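Local coordinates for protein acyl-coenzyme A oxidase 1 (Yarrowia lipolytica, PDB 5Y9D) that catalyses the FAD-dependent oxidation of 2,3-saturated acyl-CoAs by O2 to (2E)-enoyl-CoAs with release of H2O2, in peroxisomal fatty acid beta-oxidation, at residues A[109-114]-A[308-313]; A[220-225]-A[230-235]; A[357-362]-A[603-608]. All coordinates share one frame; numbering follows the deposited sequence.

Contact 1 of 3, residues A[109-114]-A[308-313]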
loop_
_atom_site.group_PDB
_atom_site.type_symbol
_atom_site.label_atom_id
_atom_site.label_comp_id
_atom_site.label_asym_id
_atom_site.label_seq_id
_atom_site.Cartn_x
_atom_site.Cartn_y
_atom_site.Cartn_z
ATOM N N LEU A 109 13.705 -4.257 -27.922
ATOM C CA LEU A 109 12.453 -3.545 -28.240
ATOM C C LEU A 109 11.235 -4.141 -27.542
ATOM O O LEU A 109 10.379 -3.407 -27.056
ATOM C CB LEU A 109 12.201 -3.466 -29.754
ATOM C CG LEU A 109 13.226 -2.647 -30.554
ATOM C CD1 LEU A 109 12.636 -2.070 -31.823
ATOM C CD2 LEU A 109 13.811 -1.512 -29.729
ATOM N N SER A 110 11.171 -5.460 -27.466
ATOM C CA SER A 110 10.018 -6.130 -26.890
ATOM C C SER A 110 9.982 -5.786 -25.424
ATOM O O SER A 110 8.968 -5.290 -24.934
ATOM C CB SER A 110 10.073 -7.647 -27.175
ATOM O OG SER A 110 9.513 -8.460 -26.155
ATOM N N LEU A 111 11.098 -5.989 -24.724
ATOM C CA LEU A 111 11.198 -5.599 -23.314
ATOM C C LEU A 111 10.704 -4.163 -23.139
ATOM O O LEU A 111 9.792 -3.901 -22.335
ATOM C CB LEU A 111 12.637 -5.716 -22.809
ATOM C CG LEU A 111 13.144 -7.148 -22.542
ATOM C CD1 LEU A 111 14.668 -7.220 -22.428
ATOM C CD2 LEU A 111 12.490 -7.755 -21.295
ATOM N N TRP A 112 11.293 -3.245 -23.916
ATOM C CA TRP A 112 11.062 -1.820 -23.732
ATOM C C TRP A 112 9.659 -1.418 -24.084
ATOM O O TRP A 112 9.053 -0.622 -23.416
ATOM C CB TRP A 112 12.087 -0.989 -24.500
ATOM C CG TRP A 112 13.489 -1.016 -23.878
ATOM C CD1 TRP A 112 13.870 -1.593 -22.672
ATOM C CD2 TRP A 112 14.656 -0.395 -24.398
ATOM N NE1 TRP A 112 15.204 -1.376 -22.443
ATOM C CE2 TRP A 112 15.714 -0.652 -23.487
ATOM C CE3 TRP A 112 14.932 0.310 -25.565
ATOM C CZ2 TRP A 112 17.021 -0.207 -23.713
ATOM C CZ3 TRP A 112 16.239 0.758 -25.787
ATOM C CH2 TRP A 112 17.257 0.508 -24.862
ATOM N N ARG A 113 9.101 -1.990 -25.116
ATOM C CA ARG A 113 7.727 -1.625 -25.462
ATOM C C ARG A 113 6.750 -2.046 -24.378
ATOM O O ARG A 113 5.799 -1.336 -24.063
ATOM C CB ARG A 113 7.367 -2.260 -26.775
ATOM C CG ARG A 113 6.114 -1.736 -27.389
ATOM C CD ARG A 113 5.827 -2.552 -28.625
ATOM N NE ARG A 113 6.939 -2.484 -29.568
ATOM C CZ ARG A 113 7.256 -1.397 -30.260
ATOM N NH1 ARG A 113 6.565 -0.289 -30.112
ATOM N NH2 ARG A 113 8.267 -1.409 -31.107
ATOM N N ALA A 114 7.006 -3.192 -23.791
ATOM C CA ALA A 114 6.200 -3.677 -22.664
ATOM C C ALA A 114 6.410 -2.831 -21.375
ATOM O O ALA A 114 5.449 -2.382 -20.746
ATOM C CB ALA A 114 6.490 -5.162 -22.426
ATOM N N LEU A 308 10.554 -17.474 -16.365
ATOM C CA LEU A 308 10.313 -16.672 -15.170
ATOM C C LEU A 308 11.438 -15.694 -14.878
ATOM O O LEU A 308 11.189 -14.627 -14.313
ATOM C CB LEU A 308 10.072 -17.568 -13.957
ATOM C CG LEU A 308 8.801 -18.443 -14.039
ATOM C CD1 LEU A 308 8.599 -19.269 -12.763
ATOM C CD2 LEU A 308 7.570 -17.592 -14.340
ATOM N N ILE A 309 12.665 -16.053 -15.259
ATOM C CA ILE A 309 13.808 -15.205 -14.992
ATOM C C ILE A 309 13.664 -13.995 -15.885
ATOM O O ILE A 309 13.865 -12.879 -15.425
ATOM C CB ILE A 309 15.179 -15.879 -15.235
ATOM C CG1 ILE A 309 15.316 -17.207 -14.470
ATOM C CG2 ILE A 309 16.325 -14.979 -14.769
ATOM C CD1 ILE A 309 16.442 -18.093 -15.008
ATOM N N ARG A 310 13.281 -14.195 -17.145
ATOM C CA ARG A 310 13.127 -13.047 -18.054
ATOM C C ARG A 310 12.331 -11.925 -17.391
ATOM O O ARG A 310 12.773 -10.782 -17.369
ATOM C CB ARG A 310 12.439 -13.431 -19.371
ATOM C CG ARG A 310 12.381 -12.298 -20.386
ATOM C CD ARG A 310 11.873 -12.739 -21.747
ATOM N NE ARG A 310 11.019 -11.691 -22.330
ATOM C CZ ARG A 310 11.197 -11.081 -23.510
ATOM N NH1 ARG A 310 12.204 -11.394 -24.336
ATOM N NH2 ARG A 310 10.336 -10.136 -23.880
ATOM N N GLY A 311 11.157 -12.255 -16.859
ATOM C CA GLY A 311 10.242 -11.257 -16.362
ATOM C C GLY A 311 10.579 -10.720 -14.990
ATOM O O GLY A 311 10.053 -9.675 -14.604
ATOM N N ARG A 312 11.387 -11.452 -14.221
ATOM C CA ARG A 312 11.902 -10.940 -12.959
ATOM C C ARG A 312 12.861 -9.822 -13.273
ATOM O O ARG A 312 12.861 -8.803 -12.590
ATOM C CB ARG A 312 12.649 -12.003 -12.163
ATOM C CG ARG A 312 11.737 -12.893 -11.387
ATOM C CD ARG A 312 12.489 -13.901 -10.549
ATOM N NE ARG A 312 11.504 -14.892 -10.130
ATOM C CZ ARG A 312 11.449 -16.143 -10.542
ATOM N NH1 ARG A 312 12.371 -16.633 -11.353
ATOM N NH2 ARG A 312 10.469 -16.917 -10.114
ATOM N N VAL A 313 13.672 -10.044 -14.308
ATOM C CA VAL A 313 14.563 -9.032 -14.870
ATOM C C VAL A 313 13.772 -7.872 -15.417
ATOM O O VAL A 313 14.086 -6.703 -15.153
ATOM C CB VAL A 313 15.438 -9.622 -15.995
ATOM C CG1 VAL A 313 16.009 -8.530 -16.895
ATOM C CG2 VAL A 313 16.546 -10.465 -15.401
#

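Contact 2 of 3, residues A[220-225]-A[230-235]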
loop_
_atom_site.group_PDB
_atom_site.type_symbol
_atom_site.label_atom_id
_atom_site.label_comp_id
_atom_site.label_asym_id
_atom_site.label_seq_id
_atom_site.Cartn_x
_atom_site.Cartn_y
_atom_site.Cartn_z
ATOM N N PHE A 220 2.328 -27.023 -16.190
ATOM C CA PHE A 220 3.380 -27.691 -15.421
ATOM C C PHE A 220 2.745 -28.810 -14.587
ATOM O O PHE A 220 1.728 -28.592 -13.953
ATOM C CB PHE A 220 4.141 -26.718 -14.532
ATOM C CG PHE A 220 4.979 -25.735 -15.290
ATOM C CD1 PHE A 220 4.381 -24.674 -15.983
ATOM C CD2 PHE A 220 6.357 -25.846 -15.309
ATOM C CE1 PHE A 220 5.148 -23.754 -16.684
ATOM C CE2 PHE A 220 7.129 -24.938 -16.009
ATOM C CZ PHE A 220 6.526 -23.877 -16.689
ATOM N N ALA A 221 3.350 -29.994 -14.590
ATOM C CA ALA A 221 2.777 -31.161 -13.937
ATOM C C ALA A 221 3.844 -32.196 -13.587
ATOM O O ALA A 221 4.941 -32.213 -14.162
ATOM C CB ALA A 221 1.743 -31.797 -14.856
ATOM N N LYS A 222 3.495 -33.091 -12.677
ATOM C CA LYS A 222 4.376 -34.185 -12.316
ATOM C C LYS A 222 4.324 -35.238 -13.385
ATOM O O LYS A 222 3.260 -35.778 -13.708
ATOM C CB LYS A 222 4.005 -34.767 -10.958
ATOM C CG LYS A 222 4.290 -33.812 -9.823
ATOM C CD LYS A 222 5.740 -33.345 -9.892
ATOM C CE LYS A 222 6.164 -32.587 -8.659
ATOM N NZ LYS A 222 5.847 -33.374 -7.433
ATOM N N LEU A 223 5.494 -35.489 -13.959
ATOM C CA LEU A 223 5.672 -36.471 -15.015
ATOM C C LEU A 223 5.652 -37.855 -14.385
ATOM O O LEU A 223 6.574 -38.209 -13.626
ATOM C CB LEU A 223 7.024 -36.220 -15.650
ATOM C CG LEU A 223 7.544 -37.262 -16.610
ATOM C CD1 LEU A 223 6.583 -37.318 -17.773
ATOM C CD2 LEU A 223 8.946 -36.842 -17.037
ATOM N N ILE A 224 4.602 -38.636 -14.658
ATOM C CA ILE A 224 4.531 -39.961 -14.067
ATOM C C ILE A 224 4.706 -41.022 -15.137
ATOM O O ILE A 224 3.959 -41.052 -16.078
ATOM C CB ILE A 224 3.239 -40.232 -13.269
ATOM C CG1 ILE A 224 2.760 -39.008 -12.483
ATOM C CG2 ILE A 224 3.465 -41.386 -12.301
ATOM C CD1 ILE A 224 3.738 -38.457 -11.474
ATOM N N VAL A 225 5.699 -41.888 -14.960
ATOM C CA VAL A 225 5.982 -43.021 -15.862
ATOM C C VAL A 225 6.171 -44.278 -15.004
ATOM O O VAL A 225 6.959 -44.282 -14.047
ATOM C CB VAL A 225 7.261 -42.796 -16.719
ATOM C CG1 VAL A 225 7.347 -43.822 -17.847
ATOM C CG2 VAL A 225 7.297 -41.397 -17.321
ATOM N N TYR A 230 8.855 -38.365 -11.909
ATOM C CA TYR A 230 10.139 -37.806 -12.323
ATOM C C TYR A 230 10.287 -36.305 -12.090
ATOM O O TYR A 230 11.274 -35.684 -12.531
ATOM C CB TYR A 230 10.412 -38.148 -13.772
ATOM C CG TYR A 230 10.812 -39.584 -13.910
ATOM C CD1 TYR A 230 12.147 -39.972 -13.765
ATOM C CD2 TYR A 230 9.850 -40.568 -14.158
ATOM C CE1 TYR A 230 12.519 -41.302 -13.894
ATOM C CE2 TYR A 230 10.206 -41.891 -14.283
ATOM C CZ TYR A 230 11.534 -42.261 -14.141
ATOM O OH TYR A 230 11.860 -43.589 -14.256
ATOM N N GLY A 231 9.328 -35.730 -11.369
ATOM C CA GLY A 231 9.323 -34.306 -11.098
ATOM C C GLY A 231 8.495 -33.443 -12.040
ATOM O O GLY A 231 7.827 -33.909 -12.959
ATOM N N THR A 232 8.591 -32.143 -11.823
ATOM C CA THR A 232 7.813 -31.169 -12.558
ATOM C C THR A 232 8.371 -30.864 -13.938
ATOM O O THR A 232 9.500 -30.456 -14.086
ATOM C CB THR A 232 7.728 -29.868 -11.762
ATOM O OG1 THR A 232 7.140 -30.139 -10.499
ATOM C CG2 THR A 232 6.887 -28.856 -12.484
ATOM N N ARG A 233 7.513 -31.011 -14.930
ATOM C CA ARG A 233 7.866 -30.974 -16.327
ATOM C C ARG A 233 6.888 -30.080 -17.101
ATOM O O ARG A 233 5.914 -29.625 -16.552
ATOM C CB ARG A 233 7.885 -32.386 -16.883
ATOM C CG ARG A 233 9.255 -32.994 -17.096
ATOM C CD ARG A 233 10.362 -32.362 -16.286
ATOM N NE ARG A 233 11.286 -33.369 -15.795
ATOM C CZ ARG A 233 12.092 -33.211 -14.752
ATOM N NH1 ARG A 233 12.106 -32.077 -14.080
ATOM N NH2 ARG A 233 12.886 -34.193 -14.381
ATOM N N ASN A 234 7.199 -29.792 -18.356
ATOM C CA ASN A 234 6.475 -28.841 -19.183
ATOM C C ASN A 234 5.672 -29.457 -20.314
ATOM O O ASN A 234 6.236 -30.132 -21.129
ATOM C CB ASN A 234 7.520 -27.966 -19.855
ATOM C CG ASN A 234 7.659 -26.638 -19.204
ATOM O OD1 ASN A 234 6.818 -26.253 -18.424
ATOM N ND2 ASN A 234 8.713 -25.926 -19.518
ATOM N N PHE A 235 4.381 -29.182 -20.428
ATOM C CA PHE A 235 3.631 -29.740 -21.570
ATOM C C PHE A 235 2.756 -28.684 -22.219
ATOM O O PHE A 235 2.202 -27.849 -21.533
ATOM C CB PHE A 235 2.758 -30.922 -21.127
ATOM C CG PHE A 235 3.444 -31.857 -20.168
ATOM C CD1 PHE A 235 3.643 -31.501 -18.843
ATOM C CD2 PHE A 235 3.900 -33.103 -20.594
ATOM C CE1 PHE A 235 4.310 -32.358 -17.966
ATOM C CE2 PHE A 235 4.547 -33.981 -19.725
ATOM C CZ PHE A 235 4.757 -33.613 -18.401
#

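Contact 3 of 3, residues A[357-362]-A[603-608]. With FAD (flavin-adenine dinucleotide), chain D.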
loop_
_atom_site.group_PDB
_atom_site.type_symbol
_atom_site.label_atom_id
_atom_site.label_comp_id
_atom_site.label_asym_id
_atom_site.label_seq_id
_atom_site.Cartn_x
_atom_site.Cartn_y
_atom_site.Cartn_z
ATOM N N HIS A 357 9.163 17.357 3.623
ATOM C CA HIS A 357 8.594 16.908 2.366
ATOM C C HIS A 357 9.722 16.507 1.444
ATOM O O HIS A 357 9.607 15.533 0.702
ATOM C CB HIS A 357 7.742 18.027 1.769
ATOM C CG HIS A 357 6.679 17.552 0.828
ATOM N ND1 HIS A 357 5.442 17.125 1.258
ATOM C CD2 HIS A 357 6.658 17.462 -0.518
ATOM C CE1 HIS A 357 4.708 16.781 0.219
ATOM N NE2 HIS A 357 5.428 16.971 -0.872
ATOM N N GLN A 358 10.831 17.229 1.523
ATOM C CA GLN A 358 11.999 16.893 0.744
ATOM C C GLN A 358 12.492 15.515 1.164
ATOM O O GLN A 358 12.722 14.618 0.328
ATOM C CB GLN A 358 13.108 17.923 0.970
ATOM C CG GLN A 358 12.693 19.357 0.657
ATOM C CD GLN A 358 13.844 20.339 0.721
ATOM O OE1 GLN A 358 14.941 20.009 1.150
ATOM N NE2 GLN A 358 13.588 21.563 0.305
ATOM N N ARG A 359 12.627 15.303 2.462
ATOM C CA ARG A 359 13.113 14.002 2.878
ATOM C C ARG A 359 12.072 12.873 2.630
ATOM O O ARG A 359 12.447 11.727 2.490
ATOM C CB ARG A 359 13.653 14.039 4.304
ATOM C CG ARG A 359 12.706 13.536 5.358
ATOM C CD ARG A 359 13.311 13.741 6.742
ATOM N NE ARG A 359 14.514 12.940 6.980
ATOM C CZ ARG A 359 15.750 13.421 7.108
ATOM N NH1 ARG A 359 16.743 12.586 7.345
ATOM N NH2 ARG A 359 16.009 14.715 7.009
ATOM N N ARG A 360 10.785 13.188 2.530
ATOM C CA ARG A 360 9.836 12.171 2.129
ATOM C C ARG A 360 10.099 11.770 0.678
ATOM O O ARG A 360 10.090 10.567 0.369
ATOM C CB ARG A 360 8.391 12.620 2.285
ATOM C CG ARG A 360 7.923 12.768 3.720
ATOM C CD ARG A 360 6.692 13.675 3.776
ATOM N NE ARG A 360 5.556 13.033 3.136
ATOM C CZ ARG A 360 4.298 13.465 3.178
ATOM N NH1 ARG A 360 3.963 14.589 3.810
ATOM N NH2 ARG A 360 3.360 12.753 2.563
ATOM N N LEU A 361 10.388 12.739 -0.203
ATOM C CA LEU A 361 10.404 12.414 -1.636
ATOM C C LEU A 361 11.757 12.255 -2.313
ATOM O O LEU A 361 11.928 11.358 -3.130
ATOM C CB LEU A 361 9.576 13.419 -2.413
ATOM C CG LEU A 361 8.111 13.474 -1.966
ATOM C CD1 LEU A 361 7.413 14.600 -2.715
ATOM C CD2 LEU A 361 7.391 12.137 -2.152
ATOM N N LEU A 362 12.702 13.126 -1.989
ATOM C CA LEU A 362 13.950 13.193 -2.748
ATOM C C LEU A 362 14.833 11.948 -2.588
ATOM O O LEU A 362 15.502 11.501 -3.532
ATOM C CB LEU A 362 14.697 14.472 -2.378
ATOM C CG LEU A 362 13.920 15.752 -2.751
ATOM C CD1 LEU A 362 14.780 16.993 -2.556
ATOM C CD2 LEU A 362 13.400 15.715 -4.190
ATOM N N SER A 603 20.081 5.584 3.092
ATOM C CA SER A 603 19.953 4.136 3.338
ATOM C C SER A 603 20.579 3.771 4.673
ATOM O O SER A 603 20.047 2.929 5.391
ATOM C CB SER A 603 20.598 3.301 2.245
ATOM O OG SER A 603 19.995 3.535 0.999
ATOM N N ILE A 604 21.688 4.418 5.028
ATOM C CA ILE A 604 22.200 4.275 6.393
ATOM C C ILE A 604 21.056 4.601 7.356
ATOM O O ILE A 604 20.818 3.889 8.319
ATOM C CB ILE A 604 23.362 5.229 6.737
ATOM C CG1 ILE A 604 24.529 5.130 5.758
ATOM C CG2 ILE A 604 23.851 4.977 8.162
ATOM C CD1 ILE A 604 25.184 3.785 5.667
ATOM N N GLU A 605 20.350 5.687 7.072
ATOM C CA GLU A 605 19.288 6.184 7.949
ATOM C C GLU A 605 18.107 5.249 8.231
ATOM O O GLU A 605 17.420 5.446 9.228
ATOM C CB GLU A 605 18.707 7.470 7.374
ATOM C CG GLU A 605 19.096 8.727 8.109
ATOM C CD GLU A 605 18.346 9.937 7.591
ATOM O OE1 GLU A 605 17.334 9.782 6.852
ATOM O OE2 GLU A 605 18.770 11.053 7.932
ATOM N N GLU A 606 17.811 4.305 7.343
ATOM C CA GLU A 606 16.774 3.315 7.627
ATOM C C GLU A 606 17.392 2.201 8.465
ATOM O O GLU A 606 16.773 1.693 9.391
ATOM C CB GLU A 606 16.196 2.714 6.340
ATOM C CG GLU A 606 15.566 3.690 5.337
ATOM C CD GLU A 606 14.862 2.967 4.165
ATOM O OE1 GLU A 606 13.614 3.070 4.074
ATOM O OE2 GLU A 606 15.539 2.290 3.336
ATOM N N ASP A 607 18.630 1.839 8.130
ATOM C CA ASP A 607 19.325 0.692 8.717
ATOM C C ASP A 607 20.349 1.133 9.776
ATOM O O ASP A 607 21.442 0.577 9.852
ATOM C CB ASP A 607 20.070 -0.095 7.623
ATOM C CG ASP A 607 19.169 -0.522 6.458
ATOM O OD1 ASP A 607 18.902 0.308 5.546
ATOM O OD2 ASP A 607 18.767 -1.709 6.424
ATOM N N THR A 608 20.005 2.125 10.593
ATOM C CA THR A 608 20.952 2.674 11.576
ATOM C C THR A 608 21.387 1.587 12.578
ATOM O O THR A 608 22.573 1.465 12.906
ATOM C CB THR A 608 20.352 3.938 12.249
ATOM O OG1 THR A 608 20.671 5.085 11.448
ATOM C CG2 THR A 608 20.876 4.175 13.629
HETATM P PA FAD D . -2.503 19.624 2.022
HETATM O O1A FAD D . -2.264 20.536 0.889
HETATM O O2A FAD D . -2.843 20.143 3.346
HETATM O O5B FAD D . -1.210 18.746 2.129
HETATM C C5B FAD D . -0.437 18.429 0.991
HETATM C C4B FAD D . 0.811 17.683 1.408
HETATM O O4B FAD D . 1.784 18.602 1.883
HETATM C C3B FAD D . 0.519 16.706 2.526
HETATM O O3B FAD D . 1.173 15.482 2.252
HETATM C C2B FAD D . 1.105 17.346 3.759
HETATM O O2B FAD D . 1.739 16.409 4.616
HETATM C C1B FAD D . 2.122 18.328 3.234
HETATM N N9A FAD D . 2.080 19.518 4.102
HETATM C C8A FAD D . 1.063 20.362 4.251
HETATM N N7A FAD D . 1.368 21.319 5.140
HETATM C C5A FAD D . 2.604 21.083 5.588
HETATM C C6A FAD D . 3.551 21.695 6.545
HETATM N N6A FAD D . 3.232 22.798 7.228
HETATM N N1A FAD D . 4.745 21.126 6.719
HETATM C C2A FAD D . 5.084 20.035 6.050
HETATM N N3A FAD D . 4.287 19.435 5.176
HETATM C C4A FAD D . 3.061 19.892 4.901
HETATM N N1 FAD D . -13.306 17.894 3.417
HETATM C C2 FAD D . -14.451 18.398 3.871
HETATM O O2 FAD D . -14.456 19.548 4.287
HETATM N N3 FAD D . -15.580 17.718 3.885
HETATM C C4 FAD D . -15.638 16.479 3.457
HETATM O O4 FAD D . -16.703 15.881 3.487
HETATM C C4X FAD D . -14.428 15.838 2.944
HETATM N N5 FAD D . -14.425 14.585 2.500
HETATM C C5X FAD D . -13.301 14.040 2.036
HETATM C C6 FAD D . -13.344 12.752 1.572
HETATM C C7 FAD D . -12.210 12.168 1.089
HETATM C C7M FAD D . -12.263 10.759 0.593
HETATM C C8 FAD D . -10.947 12.928 1.066
HETATM C C8M FAD D . -9.711 12.278 0.534
HETATM C C9 FAD D . -10.896 14.222 1.536
HETATM C C9A FAD D . -12.040 14.805 2.016
HETATM N N10 FAD D . -12.021 16.115 2.493
HETATM C C10 FAD D . -13.217 16.650 2.952
HETATM C "C1'" FAD D . -10.806 16.916 2.479
HETATM C "C2'" FAD D . -9.731 16.358 3.375
HETATM O "O2'" FAD D . -10.016 16.823 4.673
HETATM C "C3'" FAD D . -8.384 16.894 2.938
HETATM O "O3'" FAD D . -7.849 15.994 1.993
HETATM C "C4'" FAD D . -7.387 17.041 4.077
HETATM O "O4'" FAD D . -8.029 17.578 5.226
HETATM C "C5'" FAD D . -6.278 18.001 3.719
HETATM O "O5'" FAD D . -5.660 17.592 2.523
HETATM P P FAD D . -5.112 18.651 1.528
HETATM O O1P FAD D . -5.510 18.234 0.194
HETATM O O2P FAD D . -5.483 19.974 2.023
HETATM O O3P FAD D . -3.552 18.497 1.630
#

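Contact 1 of 3, residues A[109-114]-A[308-313]
S110 and R310 make the polar half of this contact, a helix-to-helix touch that joins the N-terminal helical domain of the acyl-CoA oxidase fold to its C-alpha1 domain. The two backbones stay well apart, with L111 CA 9.0 Å from G311 CA, so side chains span the gap and R310 does most of the reaching. Its CG runs anti to the backbone N (chi1 -175°) and the chain turns at chi3 (142°), which carries the guanidinium over to helix 107-118.

One hydrogen bond crosses: R310 NH2 donates to S110 OG over 2.9 Å, with the oxygen at the guanidinium edge, close to its plane. The N-H...O angle of 144° is bent. NE makes a weak hydrogen bond to N133 OD1 on helix 122-142, and NH1 a long, weak ion pair with E107 on helix 107-118. A leucine in place of R310 would probably leave S110 OG without this donor and E107 without the nearby positive charge.

L111 adds a van der Waals contact with the guanidinium, and its side chain also packs on Q379 and I383 of helix 355-391. Two residues along from R310, R312 NE is hydrogen-bonded to the carbonyl O of E464, probably the catalytic proton acceptor. Over one face of the R310 guanidinium, displaced toward its rim, sits L111 CD2, 4.1 Å from NH2.

Contact 2 of 3, residues A[220-225]-A[230-235]
L223 faces two residues, Y230 and G231, across a beta hairpin of the middle, beta-rich domain, and this mismatch makes a beta bulge. L223 N donates to G231 O over 3.0 Å, almost straight at 177°, while Y230 N returns a bond to L223 O. Beyond the bulge the pairing is regular and antiparallel: A221 and R233 form a hydrogen-bonded pair, flanked by the non-hydrogen-bonded pairs K222-T232 and F220-N234. The F220 side chain comes within about 6 Å of a bound FAD at the nearest atoms. G231 has a positive phi (95°), and with its backbone turned this way a CB would press on the carbonyl O of Y230, so glycine suits the site.

Followed outward, the L223 side chain starts with CB, 3.6 Å from G231 O and next to R233 CB. CG stands anti to the backbone N (chi1 169°) and lies 4.1 Å from Y230 CB. There the two methyls part: CD2 settles between Y230 CB, at 3.8 Å, and R233 CG, at 3.9 Å, whereas CD1 meets the edge of the F235 ring at CZ, 4.2 Å away. CE1 of the same ring meets A221 CB, and F235 also packs edge-to-face on F193. Nearer the turn, V225 CB touches Y230 CE2.

On the face of K222 and T232, K222 CE passes 3.2 Å from T232 OG1, but each polar tip goes to a carbonyl outside the hairpin, K222 NZ to K178 and T232 OG1 to L177. Backbone bonds hold the register, L223, A221, F235 and the aliphatic part of R233 pack together on the other face, and these polar tips tie the hairpin to the 177-178 region.

Contact 3 of 3, residues A[357-362]-A[603-608]
The backbones at R359 and E605 are far apart, 11.2 Å between their CA atoms, so this meeting of helix 355-391 with the 603-608 segment is made by two long side chains. It is a salt bridge in the all-helical part of the acyl-CoA oxidase fold, joining the C-alpha1 domain to the C-terminal helical domain.

R359 and E605 come in at about a right angle, yet their flat ends lie nearly coplanar, the guanidinium and carboxylate planes 29° apart. A single nitrogen does the work: R359 NH1 sits at the mouth of the carboxylate, 2.6 Å from E605 OE2 and 2.9 Å from E605 OE1, the latter a weak hydrogen bond. R359 bends at chi3 (-65°), which turns the NH1 edge of its guanidinium to E605, itself extended beyond CG. Both charges have second partners on helix 619-637: R359 NH2 forms a salt bridge with D630, and E605 OE2 accepts from N626 ND2. This network holds the guanidinium at two of its nitrogens and would probably favour an ionised E605.

Next along the same helix, R360 turns to the cofactor instead. FAD here lies between subunits, also hydrogen-bonded to D466, S175 and T169 of the second subunit. H357 CE1 lies over one face of the R360 guanidinium, toward its rim, and 3.8 Å from FAD O4B, flanking the adenosine ribose. That sugar's diol is gripped by R360 NH1, through a hydrogen bond of 3.0 Å to FAD O2B, which lies in the guanidinium plane, and a weak one of 3.3 Å to FAD O3B.

From the N terminus, the chain first lays down the helical domain that holds 109-114, then passes through the beta-rich middle domain before helix 306-334 brings 308-313 back to close contact 1. Contact 2 falls within that long excursion: it closes a short hairpin turn, joining strands 216-225 and 228-238 of the middle domain, about 6 Å from contact 1 at the nearest atoms but not touching it. Contact 3 opens only after contact 1 has closed, starting on the next long helix, 355-391, and returning after 240 intervening residues, with no strand between. Contact 1 thus ties the N-terminal helices to C-alpha1, and contact 3 ties C-alpha1 to the C-terminal helices, with centres 30 Å apart.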